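Local coordinates for protein KLLA0E02245p (Kluyveromyces lactis, PDB 4GPS) that removes NAD caps and methylguanosine caps from the 5' ends of RNAs and degrades RNA in the 5'-3' direction, using a divalent metal cation, at residues F178-H183 against I210-D215; M202-D207 against N387-S392; S397-V402 against S413-F418. All blocks are in the same frame, centred on the assembly; numbering follows the deposited sequence.

In the fold
The three contacts follow one run of neighbouring strands at one side of the nuclease fold, on the same side of the chain's centre and away from the metal-binding and substrate-binding residues. Contact 1 pairs strands 176-181 and 210-213; strand 198-204, which carries contact 2, lies beside 210-213, and strand 399-404, which carries contact 3, lies on the other edge of strand 198-204. The centres of contacts 1 and 2 are about 13 Å apart. In sequence, contacts 1 and 2 interleave and contact 3 comes last, so helix 370-393 and the hairpin after it bring the C-terminal part of the chain back to strands from much earlier in the sequence.

Contact 1 of 3, residues F178-H183 against I210-D215; sequences FVSLRH and ILISVD
Strands 178-181 and 210-213 run parallel, their axes 4.6 Å apart at closest approach and inclined by 22°, with Phe178 paired to Ile210 and Val179 to Leu211. Val179 supplies both backbone bonds: its N donates to Ile210 O at 2.6 Å, and its O receives Ile212 N at 2.9 Å. Both are nearly straight at hydrogen. Phe178 CA adds a CA-H...O contact to Ile210 O, which therefore meets two neighbouring residues of the partner strand.

On one face, Phe178 and Ile210 lie side by side and point the same way. The far part of the ring, CE2, comes 3.7 Å from Ile210 CD1, while Ile212 CD1 approaches CD2 of the same ring obliquely. Phe381 of helix 370-393 meets this ring edge-to-face, and Met202 packs against it too. On the other face, under helix 156-167, the Val179 and Leu211 side chains cross. The turn at chi2 of Leu211 (60°) swings CD1 back over the gap, 3.4 Å from Val179 O and 3.9 Å from Val179 CG1. Past the last bridge, Ser180 CB sits 3.6 Å from Ile212 CB, and Ser180 OG donates to Leu181 O at 2.8 Å.

Strand 176-181 also bonds to strand 273-285, so it lies inside the sheet. Just beyond it, Arg182 NH1 makes a salt bridge with the metal-binding Glu293. The proton of Ser180 OG stays within its own segment, and its CB and OG meet only carbons of Ile212; polar pairing between the strands rests on the backbone.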
loop_
_atom_site.group_PDB
_atom_site.type_symbol
_atom_site.label_atom_id
_atom_site.label_comp_id
_atom_site.label_asym_id
_atom_site.label_seq_id
_atom_site.Cartn_x
_atom_site.Cartn_y
_atom_site.Cartn_z
ATOM N N PHE A 178 0.356 -4.774 -14.822
ATOM C CA PHE A 178 -0.814 -4.049 -14.281
ATOM C C PHE A 178 -0.211 -2.740 -13.796
ATOM O O PHE A 178 0.839 -2.750 -13.126
ATOM C CB PHE A 178 -1.474 -4.747 -13.088
ATOM C CG PHE A 178 -2.259 -5.972 -13.451
ATOM C CD1 PHE A 178 -1.608 -7.183 -13.719
ATOM C CD2 PHE A 178 -3.646 -5.933 -13.491
ATOM C CE1 PHE A 178 -2.318 -8.335 -14.014
ATOM C CE2 PHE A 178 -4.366 -7.080 -13.784
ATOM C CZ PHE A 178 -3.702 -8.291 -14.046
ATOM N N VAL A 179 -0.858 -1.630 -14.154
ATOM C CA VAL A 179 -0.425 -0.266 -13.810
ATOM C C VAL A 179 -1.407 0.297 -12.781
ATOM O O VAL A 179 -2.590 0.384 -13.045
ATOM C CB VAL A 179 -0.441 0.599 -15.085
ATOM C CG1 VAL A 179 0.099 2.007 -14.812
ATOM C CG2 VAL A 179 0.383 -0.112 -16.165
ATOM N N SER A 180 -0.934 0.720 -11.617
ATOM C CA SER A 180 -1.895 1.155 -10.620
ATOM C C SER A 180 -1.341 1.953 -9.437
ATOM O O SER A 180 -0.142 1.918 -9.177
ATOM C CB SER A 180 -2.591 -0.123 -10.103
ATOM O OG SER A 180 -3.426 0.120 -8.995
ATOM N N LEU A 181 -2.208 2.687 -8.728
ATOM C CA LEU A 181 -1.766 3.356 -7.508
ATOM C C LEU A 181 -1.656 2.195 -6.496
ATOM O O LEU A 181 -2.411 1.211 -6.585
ATOM C CB LEU A 181 -2.806 4.339 -7.016
ATOM C CG LEU A 181 -3.120 5.407 -8.050
ATOM C CD1 LEU A 181 -4.391 6.164 -7.629
ATOM C CD2 LEU A 181 -1.890 6.317 -8.219
ATOM N N ARG A 182 -0.718 2.290 -5.555
ATOM C CA ARG A 182 -0.532 1.240 -4.567
ATOM C C ARG A 182 -1.813 0.880 -3.788
ATOM O O ARG A 182 -2.071 -0.286 -3.504
ATOM C CB ARG A 182 0.557 1.640 -3.580
ATOM C CG ARG A 182 0.837 0.556 -2.569
ATOM C CD ARG A 182 2.054 0.878 -1.747
ATOM N NE ARG A 182 1.818 2.123 -1.062
ATOM C CZ ARG A 182 2.645 2.624 -0.167
ATOM N NH1 ARG A 182 3.752 1.965 0.146
ATOM N NH2 ARG A 182 2.376 3.788 0.395
ATOM N N HIS A 183 -2.607 1.888 -3.446
ATOM C CA HIS A 183 -3.850 1.698 -2.709
ATOM C C HIS A 183 -4.721 0.576 -3.289
ATOM O O HIS A 183 -5.277 -0.222 -2.543
ATOM C CB HIS A 183 -4.658 3.013 -2.691
ATOM C CG HIS A 183 -5.666 3.076 -1.595
ATOM N ND1 HIS A 183 -5.350 3.487 -0.315
ATOM C CD2 HIS A 183 -6.968 2.694 -1.554
ATOM C CE1 HIS A 183 -6.410 3.352 0.468
ATOM N NE2 HIS A 183 -7.406 2.872 -0.257
ATOM N N ILE A 210 -2.575 -3.571 -18.388
ATOM C CA ILE A 210 -3.822 -3.222 -17.715
ATOM C C ILE A 210 -3.715 -2.084 -16.697
ATOM O O ILE A 210 -2.886 -2.106 -15.783
ATOM C CB ILE A 210 -4.396 -4.474 -17.011
ATOM C CG1 ILE A 210 -4.649 -5.575 -18.045
ATOM C CG2 ILE A 210 -5.685 -4.127 -16.284
ATOM C CD1 ILE A 210 -4.868 -6.952 -17.476
ATOM N N LEU A 211 -4.590 -1.097 -16.849
ATOM C CA LEU A 211 -4.614 0.039 -15.950
ATOM C C LEU A 211 -5.725 -0.139 -14.941
ATOM O O LEU A 211 -6.867 -0.338 -15.320
ATOM C CB LEU A 211 -4.868 1.325 -16.740
ATOM C CG LEU A 211 -5.009 2.600 -15.909
ATOM C CD1 LEU A 211 -3.739 2.849 -15.126
ATOM C CD2 LEU A 211 -5.286 3.778 -16.837
ATOM N N ILE A 212 -5.393 -0.075 -13.659
ATOM C CA ILE A 212 -6.394 -0.199 -12.596
ATOM C C ILE A 212 -6.769 1.203 -12.117
ATOM O O ILE A 212 -5.894 2.069 -12.006
ATOM C CB ILE A 212 -5.835 -0.973 -11.378
ATOM C CG1 ILE A 212 -5.380 -2.363 -11.808
ATOM C CG2 ILE A 212 -6.895 -1.068 -10.283
ATOM C CD1 ILE A 212 -4.925 -3.246 -10.673
ATOM N N SER A 213 -8.055 1.422 -11.848
ATOM C CA SER A 213 -8.553 2.708 -11.332
ATOM C C SER A 213 -9.905 2.504 -10.616
ATOM O O SER A 213 -10.352 1.378 -10.476
ATOM C CB SER A 213 -8.689 3.738 -12.459
ATOM O OG SER A 213 -9.590 3.298 -13.464
ATOM N N VAL A 214 -10.544 3.566 -10.145
ATOM C CA VAL A 214 -11.825 3.423 -9.456
ATOM C C VAL A 214 -12.907 4.334 -9.975
ATOM O O VAL A 214 -12.647 5.181 -10.822
ATOM C CB VAL A 214 -11.730 3.768 -7.963
ATOM C CG1 VAL A 214 -11.623 2.513 -7.134
ATOM C CG2 VAL A 214 -10.570 4.724 -7.733
ATOM N N ASP A 215 -14.103 4.161 -9.396
ATOM C CA ASP A 215 -15.324 4.944 -9.669
ATOM C C ASP A 215 -16.061 4.553 -10.951
ATOM O O ASP A 215 -17.200 4.977 -11.180
ATOM C CB ASP A 215 -15.008 6.449 -9.710
ATOM C CG ASP A 215 -16.038 7.298 -8.972
ATOM O OD1 ASP A 215 -17.263 7.021 -9.067
ATOM O OD2 ASP A 215 -15.611 8.269 -8.308
#

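Contact 2 of 3, residues M202-D207 against N387-S392; sequences MTVQPD and NLLLLS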
loop_
_atom_site.group_PDB
_atom_site.type_symbol
_atom_site.label_atom_id
_atom_site.label_comp_id
_atom_site.label_asym_id
_atom_site.label_seq_id
_atom_site.Cartn_x
_atom_site.Cartn_y
_atom_site.Cartn_z
ATOM N N MET A 202 -10.830 -1.757 -14.420
ATOM C CA MET A 202 -9.582 -2.246 -14.960
ATOM C C MET A 202 -9.712 -2.159 -16.447
ATOM O O MET A 202 -10.620 -2.754 -17.041
ATOM C CB MET A 202 -9.323 -3.677 -14.484
ATOM C CG MET A 202 -9.074 -3.708 -12.986
ATOM S SD MET A 202 -8.513 -5.244 -12.230
ATOM C CE MET A 202 -7.354 -5.694 -13.328
ATOM N N THR A 203 -8.814 -1.371 -17.034
ATOM C CA THR A 203 -8.811 -1.127 -18.459
ATOM C C THR A 203 -7.713 -1.870 -19.205
ATOM O O THR A 203 -6.534 -1.704 -18.899
ATOM C CB THR A 203 -8.653 0.404 -18.766
ATOM O OG1 THR A 203 -9.753 1.133 -18.197
ATOM C CG2 THR A 203 -8.613 0.640 -20.281
ATOM N N VAL A 204 -8.096 -2.686 -20.185
ATOM C CA VAL A 204 -7.109 -3.388 -20.996
ATOM C C VAL A 204 -6.741 -2.408 -22.094
ATOM O O VAL A 204 -7.533 -2.176 -23.020
ATOM C CB VAL A 204 -7.680 -4.659 -21.663
ATOM C CG1 VAL A 204 -6.658 -5.235 -22.641
ATOM C CG2 VAL A 204 -8.037 -5.691 -20.607
ATOM N N GLN A 205 -5.546 -1.830 -21.992
ATOM C CA GLN A 205 -5.109 -0.853 -22.987
ATOM C C GLN A 205 -4.766 -1.533 -24.319
ATOM O O GLN A 205 -4.593 -2.747 -24.393
ATOM C CB GLN A 205 -3.890 -0.074 -22.467
ATOM C CG GLN A 205 -4.033 0.387 -21.022
ATOM C CD GLN A 205 -2.803 1.121 -20.504
ATOM O OE1 GLN A 205 -1.654 0.764 -20.837
ATOM N NE2 GLN A 205 -3.032 2.152 -19.672
ATOM N N PRO A 206 -4.668 -0.748 -25.396
ATOM C CA PRO A 206 -4.335 -1.360 -26.687
ATOM C C PRO A 206 -2.989 -2.065 -26.703
ATOM O O PRO A 206 -2.781 -2.964 -27.525
ATOM C CB PRO A 206 -4.423 -0.196 -27.676
ATOM C CG PRO A 206 -4.392 1.045 -26.812
ATOM C CD PRO A 206 -5.127 0.643 -25.558
ATOM N N ASP A 207 -2.076 -1.687 -25.804
ATOM C CA ASP A 207 -0.789 -2.374 -25.760
ATOM C C ASP A 207 -0.873 -3.664 -24.909
ATOM O O ASP A 207 0.109 -4.381 -24.700
ATOM C CB ASP A 207 0.328 -1.438 -25.266
ATOM C CG ASP A 207 0.154 -0.960 -23.815
ATOM O OD1 ASP A 207 -0.830 -1.296 -23.094
ATOM O OD2 ASP A 207 1.062 -0.211 -23.405
ATOM N N ASN A 387 -8.474 -13.598 -17.525
ATOM C CA ASN A 387 -9.834 -13.252 -17.837
ATOM C C ASN A 387 -10.053 -11.860 -18.436
ATOM O O ASN A 387 -10.908 -11.693 -19.326
ATOM C CB ASN A 387 -10.708 -13.494 -16.603
ATOM C CG ASN A 387 -10.993 -14.975 -16.389
ATOM O OD1 ASN A 387 -11.648 -15.609 -17.211
ATOM N ND2 ASN A 387 -10.500 -15.529 -15.298
ATOM N N LEU A 388 -9.305 -10.852 -17.998
ATOM C CA LEU A 388 -9.537 -9.553 -18.627
ATOM C C LEU A 388 -9.035 -9.622 -20.062
ATOM O O LEU A 388 -9.626 -9.003 -20.949
ATOM C CB LEU A 388 -8.859 -8.405 -17.870
ATOM C CG LEU A 388 -9.560 -8.122 -16.546
ATOM C CD1 LEU A 388 -8.687 -7.318 -15.648
ATOM C CD2 LEU A 388 -10.843 -7.402 -16.815
ATOM N N LEU A 389 -7.967 -10.383 -20.310
ATOM C CA LEU A 389 -7.462 -10.471 -21.676
ATOM C C LEU A 389 -8.430 -11.268 -22.543
ATOM O O LEU A 389 -8.717 -10.880 -23.672
ATOM C CB LEU A 389 -6.081 -11.117 -21.718
ATOM C CG LEU A 389 -4.977 -10.274 -21.093
ATOM C CD1 LEU A 389 -3.664 -10.982 -21.305
ATOM C CD2 LEU A 389 -4.963 -8.877 -21.710
ATOM N N LEU A 390 -8.936 -12.377 -22.011
ATOM C CA LEU A 390 -9.872 -13.191 -22.749
ATOM C C LEU A 390 -11.117 -12.369 -23.129
ATOM O O LEU A 390 -11.512 -12.334 -24.295
ATOM C CB LEU A 390 -10.279 -14.405 -21.916
ATOM C CG LEU A 390 -11.283 -15.315 -22.624
ATOM C CD1 LEU A 390 -10.663 -15.738 -23.940
ATOM C CD2 LEU A 390 -11.632 -16.535 -21.770
ATOM N N LEU A 391 -11.721 -11.698 -22.147
ATOM C CA LEU A 391 -12.920 -10.898 -22.399
ATOM C C LEU A 391 -12.711 -9.731 -23.350
ATOM O O LEU A 391 -13.604 -9.407 -24.106
ATOM C CB LEU A 391 -13.495 -10.346 -21.092
ATOM C CG LEU A 391 -14.193 -11.309 -20.137
ATOM C CD1 LEU A 391 -14.655 -10.567 -18.910
ATOM C CD2 LEU A 391 -15.362 -11.965 -20.843
ATOM N N SER A 392 -11.530 -9.121 -23.327
ATOM C CA SER A 392 -11.265 -7.955 -24.169
ATOM C C SER A 392 -11.098 -8.226 -25.661
ATOM O O SER A 392 -11.288 -7.316 -26.471
ATOM C CB SER A 392 -10.047 -7.156 -23.643
ATOM O OG SER A 392 -8.801 -7.741 -24.012
#
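Val204 sets its two methyls against the flank of helix 370-393, spreading them over Leu388, Leu389 and Ser392. CG2 lies against Leu388, 3.7 Å from Leu388 O and 3.9 Å from Leu388 CB. The other branch, CG1, stands anti to the backbone N (chi1 172°) and comes 3.6 Å from Ser392 OG; Leu389 CD2 approaches this same methyl from one residue past Leu388, at 4.1 Å. Ser392 OG is turned back on its own helix, donating to Leu389 O at 3.2 Å from a position tilted out of the carbonyl plane, so the valine packs against OG and CB of a serine whose proton is used within the helix.

Two residues back along the strand, the Met202 side chain crosses Leu388 at about a right angle, with Met202 CB 3.9 Å from Leu388 CD1. Met202 also touches Phe178, Ile210 and Val402, and Phe400 packs on Leu388, Leu391 and Ser392, so strands on both edges of 198-204 share this apolar layer. The axes of the strand and helix segments approach to 9.2 Å and cross at 56°: this is helix-on-sheet packing in the PD-(D/E)XK nuclease fold, joining a long C-terminal helix to strand 198-204.

Contact 3 of 3, residues S397-V402 against S413-F418; sequences STTFKV and SPASQF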
loop_
_atom_site.group_PDB
_atom_site.type_symbol
_atom_site.label_atom_id
_atom_site.label_comp_id
_atom_site.label_asym_id
_atom_site.label_seq_id
_atom_site.Cartn_x
_atom_site.Cartn_y
_atom_site.Cartn_z
ATOM N N SER A 397 -15.292 -3.330 -25.608
ATOM C CA SER A 397 -14.994 -2.602 -24.391
ATOM C C SER A 397 -13.580 -2.884 -23.905
ATOM O O SER A 397 -13.155 -4.036 -23.807
ATOM C CB SER A 397 -16.018 -2.954 -23.288
ATOM O OG SER A 397 -17.247 -2.247 -23.443
ATOM N N THR A 398 -12.855 -1.808 -23.628
ATOM C CA THR A 398 -11.509 -1.920 -23.115
ATOM C C THR A 398 -11.587 -1.744 -21.587
ATOM O O THR A 398 -10.649 -2.080 -20.861
ATOM C CB THR A 398 -10.573 -0.835 -23.750
ATOM O OG1 THR A 398 -11.099 0.489 -23.527
ATOM C CG2 THR A 398 -10.441 -1.069 -25.224
ATOM N N THR A 399 -12.710 -1.217 -21.092
ATOM C CA THR A 399 -12.845 -1.006 -19.655
ATOM C C THR A 399 -13.895 -1.939 -19.013
ATOM O O THR A 399 -14.997 -2.111 -19.538
ATOM C CB THR A 399 -13.153 0.491 -19.346
ATOM O OG1 THR A 399 -12.183 1.331 -20.001
ATOM C CG2 THR A 399 -13.075 0.747 -17.855
ATOM N N PHE A 400 -13.528 -2.522 -17.869
ATOM C CA PHE A 400 -14.350 -3.483 -17.144
ATOM C C PHE A 400 -14.561 -3.166 -15.661
ATOM O O PHE A 400 -13.653 -2.678 -14.990
ATOM C CB PHE A 400 -13.702 -4.885 -17.234
ATOM C CG PHE A 400 -13.562 -5.409 -18.637
ATOM C CD1 PHE A 400 -12.517 -4.985 -19.457
ATOM C CD2 PHE A 400 -14.514 -6.274 -19.164
ATOM C CE1 PHE A 400 -12.425 -5.410 -20.780
ATOM C CE2 PHE A 400 -14.423 -6.702 -20.499
ATOM C CZ PHE A 400 -13.378 -6.269 -21.303
ATOM N N LYS A 401 -15.754 -3.450 -15.145
ATOM C CA LYS A 401 -16.012 -3.243 -13.728
ATOM C C LYS A 401 -15.567 -4.543 -13.074
ATOM O O LYS A 401 -16.039 -5.619 -13.445
ATOM C CB LYS A 401 -17.497 -3.031 -13.437
ATOM C CG LYS A 401 -18.072 -1.711 -13.923
ATOM C CD LYS A 401 -19.390 -1.422 -13.209
ATOM C CE LYS A 401 -19.963 -0.063 -13.600
ATOM N NZ LYS A 401 -21.106 0.298 -12.698
ATOM N N VAL A 402 -14.660 -4.453 -12.107
ATOM C CA VAL A 402 -14.172 -5.645 -11.451
ATOM C C VAL A 402 -14.663 -5.663 -10.027
ATOM O O VAL A 402 -14.471 -4.683 -9.269
ATOM C CB VAL A 402 -12.624 -5.718 -11.481
ATOM C CG1 VAL A 402 -12.160 -6.887 -10.666
ATOM C CG2 VAL A 402 -12.131 -5.869 -12.913
ATOM N N SER A 413 -17.695 -7.378 -15.804
ATOM C CA SER A 413 -18.667 -7.033 -16.830
ATOM C C SER A 413 -18.149 -5.775 -17.504
ATOM O O SER A 413 -17.516 -4.929 -16.866
ATOM C CB SER A 413 -20.032 -6.787 -16.206
ATOM O OG SER A 413 -19.876 -5.977 -15.072
ATOM N N PRO A 414 -18.417 -5.631 -18.801
ATOM C CA PRO A 414 -17.944 -4.458 -19.541
ATOM C C PRO A 414 -18.590 -3.155 -19.107
ATOM O O PRO A 414 -19.767 -3.127 -18.775
ATOM C CB PRO A 414 -18.261 -4.821 -20.992
ATOM C CG PRO A 414 -19.521 -5.605 -20.864
ATOM C CD PRO A 414 -19.299 -6.472 -19.632
ATOM N N ALA A 415 -17.797 -2.089 -19.079
ATOM C CA ALA A 415 -18.293 -0.762 -18.729
ATOM C C ALA A 415 -18.422 -0.013 -20.058
ATOM O O ALA A 415 -17.726 -0.338 -21.017
ATOM C CB ALA A 415 -17.316 -0.068 -17.826
ATOM N N SER A 416 -19.293 0.983 -20.123
ATOM C CA SER A 416 -19.496 1.716 -21.374
ATOM C C SER A 416 -18.243 2.240 -22.064
ATOM O O SER A 416 -17.338 2.750 -21.406
ATOM C CB SER A 416 -20.435 2.900 -21.149
ATOM O OG SER A 416 -20.664 3.575 -22.380
ATOM N N GLN A 417 -18.205 2.141 -23.390
ATOM C CA GLN A 417 -17.073 2.652 -24.159
ATOM C C GLN A 417 -17.235 4.171 -24.381
ATOM O O GLN A 417 -16.417 4.798 -25.052
ATOM C CB GLN A 417 -16.997 1.959 -25.505
ATOM C CG GLN A 417 -18.096 2.392 -26.454
ATOM C CD GLN A 417 -18.505 1.278 -27.397
ATOM O OE1 GLN A 417 -17.647 0.603 -27.985
ATOM N NE2 GLN A 417 -19.820 1.074 -27.552
ATOM N N PHE A 418 -18.288 4.759 -23.810
ATOM C CA PHE A 418 -18.533 6.195 -23.948
ATOM C C PHE A 418 -18.304 6.911 -22.627
ATOM O O PHE A 418 -18.507 8.119 -22.510
ATOM C CB PHE A 418 -19.969 6.440 -24.431
ATOM C CG PHE A 418 -20.241 5.882 -25.797
ATOM C CD1 PHE A 418 -21.210 4.891 -25.982
ATOM C CD2 PHE A 418 -19.474 6.297 -26.889
ATOM C CE1 PHE A 418 -21.409 4.314 -27.224
ATOM C CE2 PHE A 418 -19.660 5.727 -28.149
ATOM C CZ PHE A 418 -20.636 4.724 -28.314
HETATM O O HOH W 1 -14.956 0.370 -22.321
#
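Ala415 O is gripped at the open end of the hairpin: Ser397 OG donates to it at 3.1 Å, and a water, also 3.1 Å from Ala415 O, probably donates as well. The serine hydroxyl comes in 31° out of the carbonyl plane. Ser397 OG is anti to its own carbonyl carbon (chi1 -80°), a setting that turns it across the gap and also brings it 3.7 Å from Pro414 CB. The water accepts from Thr399 N and so bridges Thr399 N and Ala415 O, beside the direct bond from Ala415 N to Thr399 O.

Further in, the antiparallel pairing is direct. Ala415 N donates to Thr399 O at 2.8 Å, and Lys401 N to Ser413 O at 2.9 Å; the return bond from Ser413 N to Lys401 O is weak. Lys401 and Ser413 thus form a hydrogen-bonded pair, next to the non-hydrogen-bonded pair Phe400-Pro414, where proline has no N-H to give and none is needed across this gap. Strands 399-404 and 409-414 make a beta hairpin whose first strand bonds along its other edge to strand 198-204, and Thr399 OG1 reaches Thr203 OG1 there.

The Phe400 and Pro414 side chains diverge, but the ring still skirts the proline backbone obliquely, with Phe400 CD2 3.9 Å from Pro414 CA, before running under helix 370-393 against Leu388 and Leu391. Lys401 CB lies 4.1 Å from Ser413 OG, and the chain beyond CG extends away. Past the paired part, Ser416 OG accepts Phe418 N in an ST turn, while Ala415 CB comes 3.5 Å from Thr399 O.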